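Local coordinates for putative N-acetylmuramoyl-L-alanine amidase,autolysin cwp6 (Peptoclostridium difficile, PDB 5J72), which probably acts as a zinc-dependent N-acetylmuramoyl-L-alanine amidase that cleaves cell-wall peptidoglycan, and carries cell-wall-binding CWB2 domains, at residues 554-557 against 558-562; 563-566 against 567-570; 621-624 against 625-629. All blocks are in the same frame, centred on the assembly; numbering follows the deposited sequence.

Contacts 1 and 2 are consecutive parts of helix 554-569, and contact 3 lies on helix 619-637 beside it. All three are partly buried and lie in the amidase domain. Contact 1 is rich in threonine and alanine, and has a serine that bonds back to the backbone. Contact 2 has the one salt bridge between its own segments, and a water-bridged pair, on one side, with leucines and F570 on the other. Contact 3 has no exposed touching residues and repeats the hydroxyl-to-carbonyl bond with a threonine. The two helices meet where I562 packs on I629, where R565 O probably accepts a bond from Q628 NE2, and where F570 lies against M625.

Contact 1 of 3, residues 554-557 against 558-562; sequences TTKT and AASNI
In the first turns of helix 554-569, S560 folds its hydroxyl back onto the carbonyl oxygen of K556, four residues earlier. S560 OG donates to K556 O at 2.6 Å. The same oxygen accepts the backbone bond from S560 N at 3.0 Å. The two donors arrive from opposite faces of the K556 carbonyl plane, each tilted about 29° from it. One acceptor is therefore gripped twice by one residue. With chi1 at -49°, S560 OG stands beside its own backbone N and faces back down the helix. S560 CB lies 3.5 Å from K556 O.

This helix connects strands 541-544 and 574-578, and the three form a beta-alpha-beta unit of the amidase domain. A558 and A559 face neighbouring elements with methyl groups alone. A558 CB rests 3.4 Å from T554 O, and its methyl also touches T636 of helix 619-637. A559 CB sits at the same 3.4 Å from T555 O and packs on I577 of strand 574-578.

T557 and N561 lie side by side and point the same way. The methyl T557 CG2 meets the amide nitrogen N561 ND2 at 3.5 Å. That nitrogen also passes near T557 O, but at too poor an angle for a hydrogen bond. It bonds instead to T636 OG1, so the amide spans to helix 619-637. N561 N bonds to T557 O at 2.8 Å.

The start of the helix is tied to the loop before it. T555 OG1 bonds to D549 OD2 and to K546 N. The K556 chain is extended, and its NZ bonds to K550 O.

Contact 2 of 3, residues 563-566 against 567-570; sequences LKRI and LEKF
E568 lies alongside R565 and passes K564 at an angle; its carboxylate ends in a salt bridge with R565. E568 CB sits 3.4 Å from R565 O. Its CG lies 3.3 Å from K564 O, the oxygen that also accepts a bond from E568 N. With chi1 at -71°, CG stands beside the backbone N, and the extended chain carries the carboxylate partly back toward the N-terminal end, beside R565. The carboxylate carbon CD lies near R565 CD. OE1 takes the bond from R565 NH2 at 3.0 Å, using its syn lone pair, on the side of the other oxygen. OE1 meets the guanidinium at its edge and in its plane. The carboxylate itself is turned 82° from that plane. OE2 accepts a bond from a water at 3.0 Å. This water accepts from K564 NZ at 2.7 Å. The lysine is thus linked to E568 through water, its charge too far off for a direct salt bridge.

R565 has a second acidic partner: its NE forms a salt bridge with D635 of helix 619-637. The arginine therefore lies between two carboxylates, and bonds at NE and NH2 would limit rotation of the guanidinium.

The apolar pairs are four residues apart. L563 and L567 lie side by side, with L563 CD1 and L567 CD1 at 3.7 Å. F570 turns its ring edge to I566 O, and F570 CD2 lies 3.3 Å from that oxygen in the ring plane. I566 O accepts a bond from K569 N, from above its carbonyl plane, and a weak one from F570 N.

Within the fold, L563 and L567 pack against V541 of strand 541-544 and N574 of strand 574-578, while I566 touches V541 and, on helix 619-637, M625 and I629.

Contact 3 of 3, residues 621-624 against 625-629; sequences KVKT and MGTQI
M625 N, G626 N, T627 N and Q628 N bond back to K621 O, V622 O, K623 O and T624 O in regular helical order, all at 2.9 to 3.0 Å. They belong to helix 619-637, the last helix of the amidase domain, which packs against helices 554-569 and 477-494 and strand 599-606.

T627 adds a side-chain bond to this pattern. Its OG1 donates to K623 O at 2.9 Å, from 42° out of the carbonyl plane. T627 N reaches the same oxygen nearly along the C=O axis, so K623 O holds two donors. A chi1 of -62° sets T627 OG1 beside its own N, which brings the hydroxyl over the preceding turn. T624 OG1 bonds one turn back in the same way, to E620 O.

M625 is buried. Its CB lies 3.4 Å from V622 O, and the chain then bends at chi2 and chi3 to pack on I566, F570 and C604. The M625 side chain is about 14 Å from the bound zinc ion. G626 has no side chain, and its carbonyl oxygen accepts a bond from T488 OG1 of helix 477-494.

Q628 reaches helix 554-569, where its NE2 bonds to R565 O. Its CG lies 3.3 Å from T624 O and 4.3 Å from the methyl T624 CG2.

Contact 1 of 3, residues 554-557 against 558-562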
loop_
_atom_site.group_PDB
_atom_site.type_symbol
_atom_site.label_atom_id
_atom_site.label_comp_id
_atom_site.label_asym_id
_atom_site.label_seq_id
_atom_site.Cartn_x
_atom_site.Cartn_y
_atom_site.Cartn_z
ATOM N N THR A 554 -37.317 -11.564 7.941
ATOM C CA THR A 554 -35.966 -11.010 7.841
ATOM C C THR A 554 -35.779 -10.133 6.609
ATOM O O THR A 554 -35.242 -9.050 6.759
ATOM C CB THR A 554 -34.935 -12.157 7.835
ATOM O OG1 THR A 554 -35.146 -12.959 9.008
ATOM C CG2 THR A 554 -33.470 -11.642 7.852
ATOM N N THR A 555 -36.244 -10.545 5.402
ATOM C CA THR A 555 -35.965 -9.709 4.220
ATOM C C THR A 555 -36.788 -8.486 4.185
ATOM O O THR A 555 -36.397 -7.475 3.614
ATOM C CB THR A 555 -36.080 -10.532 2.889
ATOM O OG1 THR A 555 -37.455 -10.807 2.593
ATOM C CG2 THR A 555 -35.351 -11.842 2.993
ATOM N N LYS A 556 -37.970 -8.521 4.787
ATOM C CA LYS A 556 -38.759 -7.280 4.837
ATOM C C LYS A 556 -38.081 -6.268 5.842
ATOM O O LYS A 556 -38.058 -5.075 5.590
ATOM C CB LYS A 556 -40.210 -7.601 5.342
ATOM C CG LYS A 556 -41.097 -6.386 5.177
ATOM C CD LYS A 556 -42.535 -6.682 5.700
ATOM C CE LYS A 556 -43.489 -5.601 5.180
ATOM N NZ LYS A 556 -44.896 -5.970 5.493
ATOM N N THR A 557 -37.591 -6.770 6.981
ATOM C CA THR A 557 -36.925 -5.899 7.956
ATOM C C THR A 557 -35.640 -5.330 7.301
ATOM O O THR A 557 -35.361 -4.125 7.406
ATOM C CB THR A 557 -36.573 -6.700 9.198
ATOM O OG1 THR A 557 -37.807 -7.182 9.786
ATOM C CG2 THR A 557 -35.815 -5.866 10.220
ATOM N N ALA A 558 -34.893 -6.207 6.633
ATOM C CA ALA A 558 -33.639 -5.800 5.953
ATOM C C ALA A 558 -33.955 -4.719 4.959
ATOM O O ALA A 558 -33.322 -3.673 4.961
ATOM C CB ALA A 558 -33.030 -7.017 5.243
ATOM N N ALA A 559 -34.980 -4.896 4.106
ATOM C CA ALA A 559 -35.255 -3.870 3.090
ATOM C C ALA A 559 -35.705 -2.544 3.700
ATOM O O ALA A 559 -35.371 -1.466 3.192
ATOM C CB ALA A 559 -36.345 -4.402 2.099
ATOM N N SER A 560 -36.499 -2.614 4.823
ATOM C CA SER A 560 -36.981 -1.384 5.495
ATOM C C SER A 560 -35.807 -0.632 6.122
ATOM O O SER A 560 -35.703 0.584 5.928
ATOM C CB SER A 560 -37.973 -1.718 6.612
ATOM O OG SER A 560 -38.928 -2.623 6.071
ATOM N N ASN A 561 -34.916 -1.370 6.829
ATOM C CA ASN A 561 -33.721 -0.736 7.451
ATOM C C ASN A 561 -32.853 -0.061 6.408
ATOM O O ASN A 561 -32.476 1.100 6.572
ATOM C CB ASN A 561 -32.914 -1.786 8.181
ATOM C CG ASN A 561 -33.565 -2.264 9.430
ATOM O OD1 ASN A 561 -34.409 -1.530 9.934
ATOM N ND2 ASN A 561 -33.255 -3.456 9.958
ATOM N N ILE A 562 -32.514 -0.766 5.290
ATOM C CA ILE A 562 -31.615 -0.149 4.255
ATOM C C ILE A 562 -32.259 1.015 3.606
ATOM O O ILE A 562 -31.628 2.058 3.374
ATOM C CB ILE A 562 -31.232 -1.265 3.205
ATOM C CG1 ILE A 562 -30.374 -2.334 3.921
ATOM C CG2 ILE A 562 -30.518 -0.626 1.986
ATOM C CD1 ILE A 562 -30.262 -3.661 3.167
#

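Contact 2 of 3, residues 563-566 against 567-570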
loop_
_atom_site.group_PDB
_atom_site.type_symbol
_atom_site.label_atom_id
_atom_site.label_comp_id
_atom_site.label_asym_id
_atom_site.label_seq_id
_atom_site.Cartn_x
_atom_site.Cartn_y
_atom_site.Cartn_z
ATOM N N LEU A 563 -33.542 0.902 3.284
ATOM C CA LEU A 563 -34.225 2.033 2.641
ATOM C C LEU A 563 -34.181 3.270 3.590
ATOM O O LEU A 563 -33.914 4.379 3.186
ATOM C CB LEU A 563 -35.724 1.567 2.398
ATOM C CG LEU A 563 -36.604 2.671 1.810
ATOM C CD1 LEU A 563 -36.143 3.094 0.431
ATOM C CD2 LEU A 563 -38.028 2.140 1.699
ATOM N N LYS A 564 -34.472 3.031 4.883
ATOM C CA LYS A 564 -34.411 4.128 5.872
ATOM C C LYS A 564 -32.992 4.741 5.850
ATOM O O LYS A 564 -32.853 5.960 5.703
ATOM C CB LYS A 564 -34.700 3.536 7.266
ATOM C CG LYS A 564 -34.664 4.571 8.387
ATOM C CD LYS A 564 -35.137 3.974 9.728
ATOM C CE LYS A 564 -35.804 5.057 10.640
ATOM N NZ LYS A 564 -35.565 4.805 12.107
ATOM N N ARG A 565 -31.924 3.884 5.955
ATOM C CA ARG A 565 -30.557 4.495 6.003
ATOM C C ARG A 565 -30.202 5.250 4.740
ATOM O O ARG A 565 -29.585 6.304 4.814
ATOM C CB ARG A 565 -29.529 3.425 6.316
ATOM C CG ARG A 565 -29.748 2.801 7.716
ATOM C CD ARG A 565 -29.751 3.877 8.843
ATOM N NE ARG A 565 -29.561 3.165 10.100
ATOM C CZ ARG A 565 -29.250 3.755 11.247
ATOM N NH1 ARG A 565 -29.057 3.028 12.336
ATOM N NH2 ARG A 565 -29.148 5.073 11.315
ATOM N N ILE A 566 -30.602 4.740 3.557
ATOM C CA ILE A 566 -30.257 5.459 2.348
ATOM C C ILE A 566 -30.899 6.832 2.359
ATOM O O ILE A 566 -30.263 7.859 2.060
ATOM C CB ILE A 566 -30.741 4.662 1.105
ATOM C CG1 ILE A 566 -29.883 3.379 0.970
ATOM C CG2 ILE A 566 -30.642 5.561 -0.177
ATOM C CD1 ILE A 566 -30.372 2.511 -0.213
ATOM N N LEU A 567 -32.206 6.846 2.704
ATOM C CA LEU A 567 -32.950 8.094 2.710
ATOM C C LEU A 567 -32.405 9.064 3.776
ATOM O O LEU A 567 -32.602 10.256 3.615
ATOM C CB LEU A 567 -34.431 7.774 2.893
ATOM C CG LEU A 567 -35.049 7.101 1.613
ATOM C CD1 LEU A 567 -36.436 6.512 1.891
ATOM C CD2 LEU A 567 -35.141 8.156 0.513
ATOM N N GLU A 568 -31.710 8.575 4.832
ATOM C CA GLU A 568 -31.123 9.489 5.833
ATOM C C GLU A 568 -30.047 10.380 5.190
ATOM O O GLU A 568 -29.788 11.451 5.730
ATOM C CB GLU A 568 -30.523 8.677 7.048
ATOM C CG GLU A 568 -31.650 8.072 7.884
ATOM C CD GLU A 568 -31.188 7.312 9.145
ATOM O OE1 GLU A 568 -29.966 7.140 9.354
ATOM O OE2 GLU A 568 -32.098 6.883 9.939
ATOM N N LYS A 569 -29.423 9.993 4.030
ATOM C CA LYS A 569 -28.350 10.818 3.416
ATOM C C LYS A 569 -28.654 11.238 2.029
ATOM O O LYS A 569 -27.902 11.999 1.452
ATOM C CB LYS A 569 -27.005 10.058 3.295
ATOM C CG LYS A 569 -26.487 9.531 4.592
ATOM C CD LYS A 569 -25.833 10.610 5.408
ATOM C CE LYS A 569 -26.238 10.368 6.835
ATOM N NZ LYS A 569 -25.366 11.087 7.790
ATOM N N PHE A 570 -29.722 10.730 1.471
ATOM C CA PHE A 570 -30.055 11.034 0.098
ATOM C C PHE A 570 -31.514 11.479 -0.025
ATOM O O PHE A 570 -32.395 10.666 0.279
ATOM C CB PHE A 570 -29.844 9.739 -0.765
ATOM C CG PHE A 570 -28.381 9.386 -0.904
ATOM C CD1 PHE A 570 -27.585 10.019 -1.843
ATOM C CD2 PHE A 570 -27.795 8.462 -0.070
ATOM C CE1 PHE A 570 -26.225 9.731 -1.932
ATOM C CE2 PHE A 570 -26.425 8.175 -0.167
ATOM C CZ PHE A 570 -25.662 8.820 -1.101
HETATM O O HOH W 1 -32.953 5.473 12.496
#

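Contact 3 of 3, residues 621-624 against 625-629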
loop_
_atom_site.group_PDB
_atom_site.type_symbol
_atom_site.label_atom_id
_atom_site.label_comp_id
_atom_site.label_asym_id
_atom_site.label_seq_id
_atom_site.Cartn_x
_atom_site.Cartn_y
_atom_site.Cartn_z
ATOM N N LYS A 621 -19.526 10.462 -2.793
ATOM C CA LYS A 621 -20.964 10.282 -2.706
ATOM C C LYS A 621 -21.360 8.821 -2.947
ATOM O O LYS A 621 -22.253 8.302 -2.269
ATOM C CB LYS A 621 -21.633 11.184 -3.736
ATOM C CG LYS A 621 -21.546 12.655 -3.306
ATOM C CD LYS A 621 -22.068 13.526 -4.418
ATOM C CE LYS A 621 -21.621 14.972 -4.280
ATOM N NZ LYS A 621 -22.495 15.829 -5.133
ATOM N N VAL A 622 -20.689 8.146 -3.914
ATOM C CA VAL A 622 -20.993 6.731 -4.135
ATOM C C VAL A 622 -20.571 5.957 -2.908
ATOM O O VAL A 622 -21.241 5.018 -2.490
ATOM C CB VAL A 622 -20.274 6.219 -5.415
ATOM C CG1 VAL A 622 -20.396 4.674 -5.506
ATOM C CG2 VAL A 622 -20.888 6.875 -6.629
ATOM N N LYS A 623 -19.429 6.362 -2.305
ATOM C CA LYS A 623 -18.991 5.675 -1.100
ATOM C C LYS A 623 -20.082 5.889 0.031
ATOM O O LYS A 623 -20.375 4.971 0.774
ATOM C CB LYS A 623 -17.640 6.222 -0.660
ATOM C CG LYS A 623 -17.189 5.524 0.613
ATOM C CD LYS A 623 -15.802 5.983 1.069
ATOM C CE LYS A 623 -15.210 4.905 1.971
ATOM N NZ LYS A 623 -14.965 3.613 1.237
ATOM N N THR A 624 -20.695 7.069 0.106
ATOM C CA THR A 624 -21.728 7.308 1.138
ATOM C C THR A 624 -22.932 6.380 0.894
ATOM O O THR A 624 -23.492 5.815 1.827
ATOM C CB THR A 624 -22.162 8.768 1.095
ATOM O OG1 THR A 624 -21.006 9.521 1.466
ATOM C CG2 THR A 624 -23.319 9.073 2.079
ATOM N N MET A 625 -23.301 6.207 -0.368
ATOM C CA MET A 625 -24.397 5.289 -0.697
ATOM C C MET A 625 -24.062 3.912 -0.196
ATOM O O MET A 625 -24.907 3.273 0.447
ATOM C CB MET A 625 -24.604 5.264 -2.206
ATOM C CG MET A 625 -25.636 4.189 -2.628
ATOM S SD MET A 625 -27.341 4.532 -2.020
ATOM C CE MET A 625 -27.824 5.995 -3.081
ATOM N N GLY A 626 -22.802 3.399 -0.441
ATOM C CA GLY A 626 -22.487 2.058 0.038
ATOM C C GLY A 626 -22.470 1.986 1.564
ATOM O O GLY A 626 -22.897 0.993 2.160
ATOM N N THR A 627 -21.916 3.017 2.187
ATOM C CA THR A 627 -21.866 3.022 3.645
ATOM C C THR A 627 -23.315 2.928 4.258
ATOM O O THR A 627 -23.530 2.135 5.183
ATOM C CB THR A 627 -21.278 4.363 4.122
ATOM O OG1 THR A 627 -19.927 4.426 3.594
ATOM C CG2 THR A 627 -21.290 4.437 5.728
ATOM N N GLN A 628 -24.255 3.728 3.751
ATOM C CA GLN A 628 -25.638 3.684 4.283
ATOM C C GLN A 628 -26.231 2.296 4.113
ATOM O O GLN A 628 -26.921 1.761 5.005
ATOM C CB GLN A 628 -26.503 4.729 3.581
ATOM C CG GLN A 628 -26.059 6.182 3.800
ATOM C CD GLN A 628 -25.867 6.470 5.289
ATOM O OE1 GLN A 628 -24.740 6.647 5.777
ATOM N NE2 GLN A 628 -26.971 6.464 6.077
ATOM N N ILE A 629 -25.964 1.667 2.940
ATOM C CA ILE A 629 -26.469 0.341 2.793
ATOM C C ILE A 629 -25.849 -0.570 3.844
ATOM O O ILE A 629 -26.543 -1.411 4.408
ATOM C CB ILE A 629 -26.180 -0.178 1.341
ATOM C CG1 ILE A 629 -27.008 0.659 0.332
ATOM C CG2 ILE A 629 -26.510 -1.684 1.259
ATOM C CD1 ILE A 629 -26.633 0.358 -1.217
#